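Side-chain contacts in 3-oxoadipate enol-lactonase (Burkholderia xenovorans, PDB 2XUA), which probably hydrolyses the enol-lactone of 3-oxoadipate, a step in the bacterial breakdown of catechol and related aromatic compounds: residues L14-D19 with D87-A92; D59-G64 with I75-G80; D81-M86 with A111-R116; T105-A110 with A196-E201; L122-A127 with A242-N247. One frame throughout, in Å; residues are numbered along the deposited sequence.

Contact 1 (L14-D19 with D87-A92)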
# COMPACT_ATOMS: atom_id res chain seq x y z
N LEU B 14 -5.51 14.23 8.31
CA LEU B 14 -4.45 13.50 7.61
C LEU B 14 -4.12 12.16 8.25
O LEU B 14 -3.88 12.09 9.45
CB LEU B 14 -3.16 14.31 7.55
CG LEU B 14 -3.24 15.77 7.03
CD1 LEU B 14 -1.95 16.49 7.31
CD2 LEU B 14 -3.57 15.79 5.54
N HIS B 15 -4.04 11.14 7.41
CA HIS B 15 -3.53 9.84 7.79
C HIS B 15 -2.00 9.93 7.90
O HIS B 15 -1.32 10.46 7.01
CB HIS B 15 -3.98 8.77 6.78
CG HIS B 15 -3.32 7.43 6.96
ND1 HIS B 15 -3.26 6.77 8.17
CD2 HIS B 15 -2.68 6.63 6.07
CE1 HIS B 15 -2.59 5.64 8.03
NE2 HIS B 15 -2.25 5.51 6.77
N TYR B 16 -1.44 9.43 8.99
CA TYR B 16 0.03 9.45 9.11
C TYR B 16 0.60 8.13 9.65
O TYR B 16 -0.15 7.28 10.18
CB TYR B 16 0.50 10.65 10.00
CG TYR B 16 0.11 10.51 11.45
CD1 TYR B 16 0.95 9.87 12.38
CD2 TYR B 16 -1.11 11.04 11.91
CE1 TYR B 16 0.54 9.72 13.75
CE2 TYR B 16 -1.52 10.90 13.24
CZ TYR B 16 -0.68 10.25 14.15
OH TYR B 16 -1.09 10.10 15.47
N ARG B 17 1.91 8.02 9.58
CA ARG B 17 2.61 6.79 10.04
C ARG B 17 3.91 7.10 10.62
O ARG B 17 4.67 7.84 10.00
CB ARG B 17 2.76 5.81 8.89
CG ARG B 17 3.35 4.47 9.28
CD ARG B 17 3.00 3.43 8.18
NE ARG B 17 1.59 3.00 8.20
CZ ARG B 17 1.05 2.14 7.35
NH1 ARG B 17 1.75 1.63 6.36
NH2 ARG B 17 -0.22 1.86 7.42
N ILE B 18 4.21 6.54 11.79
CA ILE B 18 5.51 6.78 12.45
C ILE B 18 6.41 5.48 12.50
O ILE B 18 5.90 4.38 12.82
CB ILE B 18 5.31 7.33 13.87
CG1 ILE B 18 4.61 8.70 13.84
CG2 ILE B 18 6.65 7.40 14.67
CD1 ILE B 18 4.17 9.25 15.21
N ASP B 19 7.69 5.57 12.16
CA ASP B 19 8.60 4.44 12.37
C ASP B 19 9.83 4.90 13.15
O ASP B 19 10.10 6.09 13.21
CB ASP B 19 9.02 3.81 11.02
CG ASP B 19 7.86 3.22 10.25
OD1 ASP B 19 7.66 1.98 10.38
OD2 ASP B 19 7.16 3.99 9.50
N ASP B 87 3.19 19.86 14.74
CA ASP B 87 2.70 20.48 15.98
C ASP B 87 1.90 19.49 16.83
O ASP B 87 2.11 19.38 18.05
CB ASP B 87 1.82 21.69 15.63
CG ASP B 87 2.64 22.90 15.20
OD1 ASP B 87 3.89 22.91 15.30
OD2 ASP B 87 2.01 23.88 14.75
N THR B 88 0.99 18.78 16.18
CA THR B 88 0.15 17.72 16.79
C THR B 88 1.00 16.66 17.47
O THR B 88 0.64 16.19 18.54
CB THR B 88 -0.77 16.97 15.76
OG1 THR B 88 -1.77 17.88 15.26
CG2 THR B 88 -1.51 15.83 16.42
N LEU B 89 2.10 16.27 16.81
CA LEU B 89 3.04 15.26 17.37
C LEU B 89 4.11 15.82 18.32
O LEU B 89 4.95 15.10 18.82
CB LEU B 89 3.63 14.41 16.23
CG LEU B 89 2.59 13.72 15.36
CD1 LEU B 89 3.28 13.08 14.15
CD2 LEU B 89 1.80 12.62 16.12
N LYS B 90 4.01 17.13 18.61
CA LYS B 90 5.01 17.87 19.41
C LYS B 90 6.40 17.85 18.77
O LYS B 90 7.44 17.97 19.46
CB LYS B 90 4.99 17.45 20.91
CG LYS B 90 3.61 17.66 21.59
CD LYS B 90 3.46 16.77 22.87
CE LYS B 90 2.39 15.62 22.75
NZ LYS B 90 2.82 14.13 22.53
N ILE B 91 6.44 17.67 17.46
CA ILE B 91 7.74 17.65 16.76
C ILE B 91 8.22 19.11 16.59
O ILE B 91 7.53 19.88 15.92
CB ILE B 91 7.63 17.04 15.38
CG1 ILE B 91 7.34 15.54 15.49
CG2 ILE B 91 8.90 17.31 14.58
CD1 ILE B 91 6.98 14.93 14.16
N ALA B 92 9.37 19.47 17.14
CA ALA B 92 9.76 20.86 17.08
C ALA B 92 10.58 21.22 15.84
O ALA B 92 10.53 22.35 15.39
CB ALA B 92 10.49 21.31 18.35

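Contact 2 (D59-G64 with I75-G80)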
# COMPACT_ATOMS: atom_id res chain seq x y z
N ASP B 59 -0.22 10.93 4.39
CA ASP B 59 -0.93 11.07 3.13
C ASP B 59 -1.28 12.55 2.96
O ASP B 59 -2.04 13.13 3.75
CB ASP B 59 -2.17 10.19 3.09
CG ASP B 59 -1.81 8.70 2.87
OD1 ASP B 59 -0.67 8.43 2.54
OD2 ASP B 59 -2.64 7.79 3.01
N THR B 60 -0.72 13.13 1.91
CA THR B 60 -1.03 14.55 1.60
C THR B 60 -2.55 14.71 1.46
O THR B 60 -3.25 13.80 1.06
CB THR B 60 -0.32 14.89 0.26
OG1 THR B 60 1.10 14.70 0.40
CG2 THR B 60 -0.59 16.40 -0.15
N ARG B 61 -3.09 15.88 1.79
CA ARG B 61 -4.53 16.07 1.60
C ARG B 61 -4.93 15.68 0.16
O ARG B 61 -4.17 15.84 -0.79
CB ARG B 61 -4.94 17.55 1.85
CG ARG B 61 -4.16 18.54 1.05
CD ARG B 61 -4.96 19.92 1.11
NE ARG B 61 -4.91 20.46 2.48
CZ ARG B 61 -5.77 21.34 3.00
NH1 ARG B 61 -6.79 21.81 2.28
NH2 ARG B 61 -5.59 21.77 4.25
N GLY B 62 -6.12 15.14 0.03
CA GLY B 62 -6.63 14.65 -1.25
C GLY B 62 -6.13 13.27 -1.64
O GLY B 62 -6.50 12.82 -2.71
N HIS B 63 -5.27 12.66 -0.80
CA HIS B 63 -4.60 11.37 -1.16
C HIS B 63 -4.81 10.29 -0.11
O HIS B 63 -5.09 10.55 1.07
CB HIS B 63 -3.08 11.54 -1.31
CG HIS B 63 -2.66 12.37 -2.50
ND1 HIS B 63 -2.75 13.75 -2.51
CD2 HIS B 63 -2.16 12.02 -3.71
CE1 HIS B 63 -2.33 14.20 -3.69
NE2 HIS B 63 -1.95 13.17 -4.42
N GLY B 64 -4.67 9.04 -0.56
CA GLY B 64 -4.45 7.95 0.34
C GLY B 64 -5.65 7.84 1.23
O GLY B 64 -6.80 7.76 0.73
N ILE B 75 -0.25 25.81 -1.99
CA ILE B 75 1.06 25.49 -1.38
C ILE B 75 1.11 25.87 0.13
O ILE B 75 1.79 25.18 0.94
CB ILE B 75 2.24 26.05 -2.20
CG1 ILE B 75 3.60 25.49 -1.75
CG2 ILE B 75 2.29 27.66 -2.14
CD1 ILE B 75 3.74 23.95 -1.85
N GLU B 76 0.35 26.93 0.50
CA GLU B 76 0.17 27.30 1.92
C GLU B 76 -0.66 26.31 2.69
O GLU B 76 -0.45 26.12 3.91
CB GLU B 76 -0.47 28.70 2.12
CG GLU B 76 0.37 29.85 1.63
CD GLU B 76 0.39 30.01 0.11
OE1 GLU B 76 -0.63 29.71 -0.52
OE2 GLU B 76 1.43 30.42 -0.44
N GLN B 77 -1.65 25.70 2.07
CA GLN B 77 -2.38 24.68 2.78
C GLN B 77 -1.41 23.48 2.98
O GLN B 77 -1.33 22.87 4.07
CB GLN B 77 -3.62 24.21 2.04
CG GLN B 77 -4.89 25.09 2.28
CD GLN B 77 -5.91 24.85 1.21
OE1 GLN B 77 -5.55 24.47 0.10
NE2 GLN B 77 -7.20 25.03 1.54
N LEU B 78 -0.68 23.15 1.93
CA LEU B 78 0.21 21.99 1.98
C LEU B 78 1.32 22.16 2.99
O LEU B 78 1.71 21.19 3.66
CB LEU B 78 0.75 21.63 0.59
CG LEU B 78 -0.26 21.33 -0.52
CD1 LEU B 78 0.53 21.25 -1.80
CD2 LEU B 78 -1.05 20.02 -0.32
N THR B 79 1.86 23.35 3.10
CA THR B 79 2.91 23.61 4.06
C THR B 79 2.32 23.54 5.49
O THR B 79 2.93 22.94 6.39
CB THR B 79 3.55 24.97 3.78
OG1 THR B 79 4.14 24.96 2.48
CG2 THR B 79 4.74 25.23 4.73
N GLY B 80 1.13 24.12 5.67
CA GLY B 80 0.48 24.19 6.96
C GLY B 80 0.01 22.83 7.44
O GLY B 80 -0.09 22.56 8.65

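Contact 3 (D81-M86 with A111-R116)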
# COMPACT_ATOMS: atom_id res chain seq x y z
N ASP B 81 -0.27 21.95 6.48
CA ASP B 81 -0.56 20.58 6.79
C ASP B 81 0.65 19.94 7.51
O ASP B 81 0.44 19.28 8.52
CB ASP B 81 -0.93 19.83 5.52
CG ASP B 81 -2.31 20.17 5.04
OD1 ASP B 81 -3.05 20.95 5.72
OD2 ASP B 81 -2.71 19.63 4.02
N VAL B 82 1.86 20.13 6.99
CA VAL B 82 3.10 19.50 7.56
C VAL B 82 3.27 20.08 8.92
O VAL B 82 3.36 19.35 9.91
CB VAL B 82 4.38 19.77 6.72
CG1 VAL B 82 5.67 19.21 7.44
CG2 VAL B 82 4.27 19.13 5.32
N LEU B 83 3.22 21.41 8.99
CA LEU B 83 3.35 22.09 10.28
C LEU B 83 2.35 21.69 11.36
O LEU B 83 2.77 21.42 12.49
CB LEU B 83 3.39 23.60 10.09
CG LEU B 83 4.53 24.05 9.24
CD1 LEU B 83 4.26 25.53 8.97
CD2 LEU B 83 5.91 23.85 9.89
N GLY B 84 1.09 21.57 11.02
CA GLY B 84 0.05 21.17 11.95
C GLY B 84 0.21 19.73 12.41
O GLY B 84 0.02 19.40 13.62
N LEU B 85 0.58 18.84 11.47
CA LEU B 85 0.97 17.47 11.85
C LEU B 85 2.15 17.43 12.82
O LEU B 85 2.10 16.73 13.85
CB LEU B 85 1.30 16.67 10.57
CG LEU B 85 1.55 15.16 10.76
CD1 LEU B 85 0.39 14.43 11.45
CD2 LEU B 85 1.87 14.49 9.39
N MSE B 86 3.24 18.13 12.48
CA MSE B 86 4.38 18.23 13.41
C MSE B 86 3.96 18.77 14.77
O MSE B 86 4.29 18.20 15.83
CB MSE B 86 5.44 19.12 12.82
CG MSE B 86 6.25 18.38 11.81
SE MSE B 86 7.32 19.63 10.80
CE MSE B 86 8.56 20.16 12.23
N ALA B 111 12.11 27.63 3.18
CA ALA B 111 12.17 29.07 2.92
C ALA B 111 11.41 29.89 3.96
O ALA B 111 11.88 30.93 4.43
CB ALA B 111 11.58 29.36 1.50
N ARG B 112 10.21 29.43 4.28
CA ARG B 112 9.30 30.17 5.10
C ARG B 112 9.32 29.61 6.54
O ARG B 112 8.75 30.22 7.41
CB ARG B 112 7.87 30.09 4.54
CG ARG B 112 7.71 30.48 3.04
CD ARG B 112 6.36 30.06 2.55
NE ARG B 112 6.20 30.42 1.15
CZ ARG B 112 5.07 30.36 0.44
NH1 ARG B 112 3.93 29.94 0.97
NH2 ARG B 112 5.09 30.74 -0.82
N HIS B 113 9.97 28.45 6.78
CA HIS B 113 10.05 27.88 8.17
C HIS B 113 11.39 27.25 8.52
O HIS B 113 11.45 26.12 9.05
CB HIS B 113 8.89 26.90 8.43
CG HIS B 113 7.53 27.47 8.15
ND1 HIS B 113 6.94 27.43 6.90
CD2 HIS B 113 6.63 28.07 8.96
CE1 HIS B 113 5.74 27.99 6.96
NE2 HIS B 113 5.52 28.37 8.20
N ALA B 114 12.48 27.96 8.24
CA ALA B 114 13.82 27.46 8.51
C ALA B 114 14.00 26.93 9.95
O ALA B 114 14.79 26.01 10.20
CB ALA B 114 14.82 28.51 8.24
N ASP B 115 13.29 27.53 10.90
CA ASP B 115 13.47 27.14 12.33
C ASP B 115 12.80 25.78 12.65
O ASP B 115 13.22 25.10 13.59
CB ASP B 115 12.88 28.20 13.27
CG ASP B 115 11.43 28.45 12.98
OD1 ASP B 115 10.98 28.06 11.89
OD2 ASP B 115 10.73 29.04 13.83
N ARG B 116 11.76 25.46 11.88
CA ARG B 116 11.14 24.12 11.89
C ARG B 116 11.95 23.01 11.15
O ARG B 116 11.62 21.80 11.29
CB ARG B 116 9.71 24.20 11.36
CG ARG B 116 8.75 25.12 12.12
CD ARG B 116 8.75 24.82 13.67
NE ARG B 116 8.12 23.55 14.09
CZ ARG B 116 6.82 23.29 14.15
NH1 ARG B 116 6.40 22.11 14.61
NH2 ARG B 116 5.88 24.20 13.77

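Contact 4 (T105-A110 with A196-E201)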
# COMPACT_ATOMS: atom_id res chain seq x y z
N THR B 105 6.87 21.39 -1.56
CA THR B 105 6.50 21.66 -0.14
C THR B 105 7.74 21.89 0.74
O THR B 105 7.77 22.76 1.67
CB THR B 105 5.70 20.45 0.38
OG1 THR B 105 4.55 20.29 -0.44
CG2 THR B 105 5.23 20.65 1.84
N GLY B 106 8.79 21.12 0.47
CA GLY B 106 10.00 21.22 1.21
C GLY B 106 10.71 22.54 0.92
O GLY B 106 11.31 23.16 1.82
N VAL B 107 10.66 22.99 -0.34
CA VAL B 107 11.19 24.34 -0.65
C VAL B 107 10.41 25.38 0.14
O VAL B 107 11.04 26.22 0.76
CB VAL B 107 11.15 24.67 -2.19
CG1 VAL B 107 11.47 26.14 -2.44
CG2 VAL B 107 12.07 23.71 -2.94
N ALA B 108 9.08 25.34 0.14
CA ALA B 108 8.28 26.29 0.93
C ALA B 108 8.61 26.24 2.44
O ALA B 108 8.70 27.30 3.13
CB ALA B 108 6.85 26.08 0.75
N LEU B 109 8.76 25.02 2.95
CA LEU B 109 9.00 24.80 4.35
C LEU B 109 10.37 25.35 4.70
O LEU B 109 10.48 26.13 5.65
CB LEU B 109 8.92 23.31 4.65
CG LEU B 109 7.84 22.62 5.46
CD1 LEU B 109 6.71 23.41 6.11
CD2 LEU B 109 7.36 21.31 4.78
N ALA B 110 11.40 25.00 3.92
CA ALA B 110 12.73 25.48 4.21
C ALA B 110 12.90 27.01 4.08
O ALA B 110 13.77 27.55 4.74
CB ALA B 110 13.80 24.78 3.37
N ALA B 196 2.04 27.45 -7.57
CA ALA B 196 3.21 27.67 -6.74
C ALA B 196 4.42 27.89 -7.59
O ALA B 196 4.90 27.02 -8.33
CB ALA B 196 3.46 26.47 -5.78
N ASP B 197 4.97 29.07 -7.49
CA ASP B 197 6.23 29.31 -8.15
C ASP B 197 7.12 29.81 -7.04
O ASP B 197 7.03 30.99 -6.60
CB ASP B 197 6.04 30.33 -9.27
CG ASP B 197 7.34 30.67 -9.94
OD1 ASP B 197 8.41 30.20 -9.49
OD2 ASP B 197 7.28 31.45 -10.90
N LEU B 198 7.96 28.90 -6.56
CA LEU B 198 8.83 29.19 -5.44
C LEU B 198 10.21 29.62 -5.87
O LEU B 198 11.12 29.72 -5.05
CB LEU B 198 8.90 28.03 -4.43
CG LEU B 198 7.78 27.78 -3.41
CD1 LEU B 198 6.49 28.50 -3.61
CD2 LEU B 198 7.52 26.28 -3.22
N ARG B 199 10.38 29.88 -7.16
CA ARG B 199 11.65 30.31 -7.65
C ARG B 199 12.17 31.61 -6.98
O ARG B 199 13.34 31.69 -6.70
CB ARG B 199 11.61 30.48 -9.19
CG ARG B 199 11.85 29.16 -9.96
CD ARG B 199 11.75 29.42 -11.46
NE ARG B 199 10.38 29.72 -11.79
CZ ARG B 199 9.95 30.21 -12.95
NH1 ARG B 199 10.82 30.49 -13.92
NH2 ARG B 199 8.67 30.45 -13.13
N PRO B 200 11.33 32.63 -6.74
CA PRO B 200 11.96 33.82 -6.07
C PRO B 200 12.39 33.54 -4.62
O PRO B 200 13.36 34.12 -4.14
CB PRO B 200 10.83 34.87 -6.09
CG PRO B 200 9.92 34.46 -7.21
CD PRO B 200 9.93 32.90 -7.09
N GLU B 201 11.69 32.60 -3.95
CA GLU B 201 11.96 32.26 -2.55
C GLU B 201 13.15 31.32 -2.30
O GLU B 201 13.63 31.21 -1.16
CB GLU B 201 10.70 31.61 -1.93
CG GLU B 201 9.55 32.56 -1.66
CD GLU B 201 8.38 31.90 -0.97
OE1 GLU B 201 8.55 31.41 0.19
OE2 GLU B 201 7.26 31.88 -1.58

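Contact 5 (L122-A127 with A242-N247)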
# COMPACT_ATOMS: atom_id res chain seq x y z
N LEU B 122 15.54 17.50 -1.56
CA LEU B 122 14.47 17.94 -2.43
C LEU B 122 14.56 17.09 -3.71
O LEU B 122 15.46 17.27 -4.54
CB LEU B 122 14.63 19.44 -2.73
CG LEU B 122 14.69 20.34 -1.48
CD1 LEU B 122 15.31 21.70 -1.89
CD2 LEU B 122 13.29 20.58 -0.97
N CYS B 123 13.64 16.15 -3.84
CA CYS B 123 13.85 15.03 -4.75
C CYS B 123 12.87 15.05 -5.94
O CYS B 123 11.68 15.30 -5.78
CB CYS B 123 13.71 13.72 -3.99
SG CYS B 123 14.88 13.62 -2.57
N ASN B 124 13.41 14.81 -7.14
CA ASN B 124 12.63 14.84 -8.37
C ASN B 124 11.68 15.99 -8.39
O ASN B 124 10.52 15.82 -8.56
CB ASN B 124 11.90 13.49 -8.54
CG ASN B 124 12.84 12.38 -8.78
OD1 ASN B 124 13.40 12.24 -9.90
ND2 ASN B 124 13.13 11.62 -7.72
N THR B 125 12.20 17.20 -8.22
CA THR B 125 11.35 18.34 -7.97
C THR B 125 11.92 19.60 -8.67
O THR B 125 12.91 19.51 -9.40
CB THR B 125 11.15 18.54 -6.43
OG1 THR B 125 10.09 19.47 -6.24
CG2 THR B 125 12.38 19.13 -5.80
N ALA B 126 11.31 20.77 -8.43
CA ALA B 126 11.77 22.04 -9.03
C ALA B 126 11.07 23.08 -8.19
O ALA B 126 10.04 22.74 -7.55
CB ALA B 126 11.25 22.21 -10.51
N ALA B 127 11.55 24.33 -8.21
CA ALA B 127 10.88 25.41 -7.48
C ALA B 127 9.58 25.88 -8.17
O ALA B 127 8.74 26.56 -7.54
CB ALA B 127 11.83 26.59 -7.23
N ALA B 242 17.54 7.35 -13.14
CA ALA B 242 16.15 7.00 -12.93
C ALA B 242 15.29 8.07 -13.58
O ALA B 242 15.78 9.08 -14.07
CB ALA B 242 15.86 6.88 -11.41
N SER B 243 14.01 7.80 -13.64
CA SER B 243 13.02 8.79 -14.07
C SER B 243 12.49 9.46 -12.79
O SER B 243 13.26 9.72 -11.85
CB SER B 243 11.93 8.08 -14.88
OG SER B 243 10.95 9.03 -15.31
N HIS B 244 11.18 9.65 -12.71
CA HIS B 244 10.61 10.61 -11.80
C HIS B 244 10.48 10.06 -10.35
O HIS B 244 10.65 10.80 -9.39
CB HIS B 244 9.29 11.08 -12.37
CG HIS B 244 8.63 12.17 -11.59
ND1 HIS B 244 9.28 13.34 -11.24
CD2 HIS B 244 7.36 12.28 -11.12
CE1 HIS B 244 8.43 14.13 -10.60
NE2 HIS B 244 7.25 13.51 -10.51
N ILE B 245 10.16 8.76 -10.20
CA ILE B 245 9.98 8.19 -8.84
C ILE B 245 11.26 7.44 -8.53
O ILE B 245 11.30 6.16 -8.54
CB ILE B 245 8.74 7.30 -8.82
CG1 ILE B 245 7.47 8.05 -9.27
CG2 ILE B 245 8.59 6.66 -7.40
CD1 ILE B 245 7.11 9.25 -8.39
N SER B 246 12.36 8.21 -8.38
CA SER B 246 13.71 7.67 -8.27
C SER B 246 13.99 6.91 -6.98
O SER B 246 14.90 6.08 -6.92
CB SER B 246 14.78 8.77 -8.46
OG SER B 246 14.87 9.65 -7.37
N ASN B 247 13.22 7.22 -5.94
CA ASN B 247 13.42 6.47 -4.66
C ASN B 247 12.93 5.01 -4.77
O ASN B 247 13.25 4.17 -3.91
CB ASN B 247 12.65 7.16 -3.53
CG ASN B 247 11.17 6.96 -3.66
OD1 ASN B 247 10.59 7.39 -4.66
ND2 ASN B 247 10.55 6.25 -2.69

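Contact 1 (L14-D19 with D87-A92)
Leu89, at the C-terminal end of helix 75-88, touches two residues of strand 12-19, Tyr16 and Ile18, and does so entirely through its two methyl groups. The apolar contacts are divided between them. CD2 lies at the outer half of the phenol ring, 3.9 Å from Tyr16 OH and 4.0 Å from Tyr16 CE1, and approaches the ring at a slant. CD1 meets Ile18 CD1 tip to tip at 4.1 Å. Ile18 can reach that far because its chain is extended beyond CG1 (chi2 171°), which carries CD1 out from the strand toward the leucine. Leu56 of strand 54-58 also packs on Leu89, while Leu85 packs on Tyr16, so the three residues join a wider hydrophobic layer between sheet and helix.

Hydrogen bonds serve the backbone of the helix end. Lys90, with positive phi, closes a Schellman motif in which Lys90 N donates to Asp87 O at 3.0 Å and Ile91 N reaches back to Met86 O, and the chain turns away directly after Leu89.

The charged groups of the strand point the other way: Arg17 forms a salt bridge with Asp176 of the second subunit, and Asp19 accepts a hydrogen bond from His180 of that same subunit.

With the CA atoms of Ile18 and Leu89 10.1 Å apart, strand and helix end meet through side chains alone. The chemistry is therefore dispersive and non-directional: the segments are held by close fit, with no polar bond between them to fix their orientation.

Contact 2 (D59-G64 with I75-G80)
Leu78 and Arg61 make the close-packed half of this contact, together with Thr60. The methyl CD2 of Leu78 sits in the angle between the two loop side chains, 3.7 Å from Thr60 CG2 and equally 3.7 Å from Arg61 CG. Met101 and Asn189 press on Thr60 and Leu78 from neighbouring helices, which leaves this half buried.

The other half is polar and lies nearer solvent, since Gln77 is partly exposed. Here the glutamine crosses the arginine at about a right angle, with its CB 3.7 Å above the guanidinium plane and over the centre of the group. Arg61 is bent at chi3 (68°), which brings the guanidinium back against Gln77. Its NH1 comes within 3.3 Å of Gln77 NE2, but both are donors and no bond forms between them. The main polar partners lie outside the segments: Arg61 NE forms a salt bridge with Asp81, one turn further along the helix, Tyr73 adds a cation-pi contact, and Gln77 OE1 accepts from Thr74 N.

The loop itself is shaped by a type II beta turn from Thr60 to His63, with Gly62 at positive phi. His63 ND1 donates to Arg61 O at 3.1 Å, lying well above the carbonyl plane, and so ties the ring back onto the turn.

Such a loop, leaving parallel strand 54-58 and folding back on helix 75-88, belongs to a beta-alpha-beta crossover of the alpha/beta hydrolase fold.

Contact 3 (D81-M86 with A111-R116)
Leu83 and the selenomethionine Met86, both on crossover helix 75-88, pack against His113 and Arg116 in the turn that ends helix 101-112. Leu83 splits its two methyls between these partners. CD1 stands over one face of the imidazole in a CH-pi contact, 3.4 Å from the centroid of the His113 ring and 20° off its normal. The methyl is shifted toward the rim, and its nearest ring atom is His113 NE2, 3.2 Å from Leu83 CD1, a tight approach.

CD2 turns instead to the arginine, with Arg116 CG at 3.8 Å. The arginine chain is bent at chi2 (-52°) and again at chi3 (-71°), and this curl brings the guanidinium back to the helix. There Arg116 NH1 comes within 3.6 Å of Met86 CB, and the group meets both helix side chains obliquely.

Helices 75-88 and 101-112 are successive crossover helices of the alpha/beta hydrolase sheet, the first leading into strand 94-99 and the second into strand 117-123. His113 is the residue at which the second helix breaks off, and the chain runs on through Arg116 toward strand 117-123.

Several acceptors hold the arginine head: NH1 forms a salt bridge with Asp87 and also bonds to Ile91 O, while NE donates to Ala92 O. Met86, bent at chi3, brings its terminal CE to 3.6 Å from Arg116 O.

Contact 4 (T105-A110 with A196-E201)
Leu198 points its side chain at Val107 and Ala108 of helix 101-112, so that the loop returning from helix 183-195 toward strand 209-214 packs on a crossover helix of the alpha/beta hydrolase core. Its CB meets the valine first, 3.8 Å from Val107 CG1. The branch carbon CG is still beside that methyl, at 4.2 Å, because the two chains slide past each other in opposite directions. At the tip, CD2 touches both residues: it lies 4.0 Å from Val107 CG1, 4.0 Å from Ala108 CB and 3.8 Å from Ala108 N. The other methyl, CD1, heads for Arg112, and Leu104 of the same helix also packs on the leucine.

Polar bonds tie together the residues flanking Leu198. Asp197 OD1 accepts from Arg199 N at 3.1 Å, an Asx turn, and also from Arg199 NE, the two donors coming from opposite faces of the carboxylate plane. Arg199 NH2 completes a side-on salt bridge with Asp197 OD2 at 2.8 Å.

The chemistry is thus divided: charge and hydrogen bonding link the loop residues to one another, whereas the hold on the helix between these segments rests on van der Waals contact of one leucine with a valine and an alanine.

Contact 5 (L122-A127 with A242-N247)
Asn124 points its side chain into the turn 243-246, while the end of the His244 side chain comes near the asparagine backbone. With chi1 at -175° the ring of His244 swings back toward that backbone, and CE1 comes to 3.4 Å from Asn124 O, which approaches the ring obliquely. His244 ND1 is 3.8 Å from Asn124 CB.

The amide of Asn124 is set among polar groups of the turn, with the carbonyl of Ser243 and the hydroxyl of Ser246 close by. Its two ends are probably interchanged in the model, so the individual pairings remain doubtful. Ser246, whose CB points toward the 122-127 segment, faces the amide from the first turn of helix 246-249.

The same ND1 that lies near Asn124 CB is hydrogen-bonded to Asp217, and the ring touches Ser100, consistent with a Ser-His-Asp catalytic triad on a nucleophile elbow. Bound laevulinic acid and the His244 side chain are about 4 Å apart, and Trp158 of its pocket meets the imidazole.

Asn124, at positive phi, directly follows strand 117-123, which runs between strands 94-99 and 209-214. Leu99 of the first packs on Asn124, and Phe254 of helix 251-263 touches both Cys123 and Ser246, so the contact joins the strand ends to the helices that close the chain.

From the N terminus, contact 1 closes the first long loop, joining strand 12-19 to the end of helix 75-88. Contact 2 is nested inside it, closing the short loop between strand 54-58 and the start of that helix. Contact 3 crosses contact 1 and brings in the end of helix 101-112; salt bridges link it to contacts 1 and 2. Contact 4 crosses contact 3 in turn, tying helix 101-112 to the loop before strand 209-214. Contact 5 crosses contact 4 and spans the longest interval, from strand 117-123 to helix 246-249; a probable hydrogen bond from Leu198 N to Ala127 O joins these two.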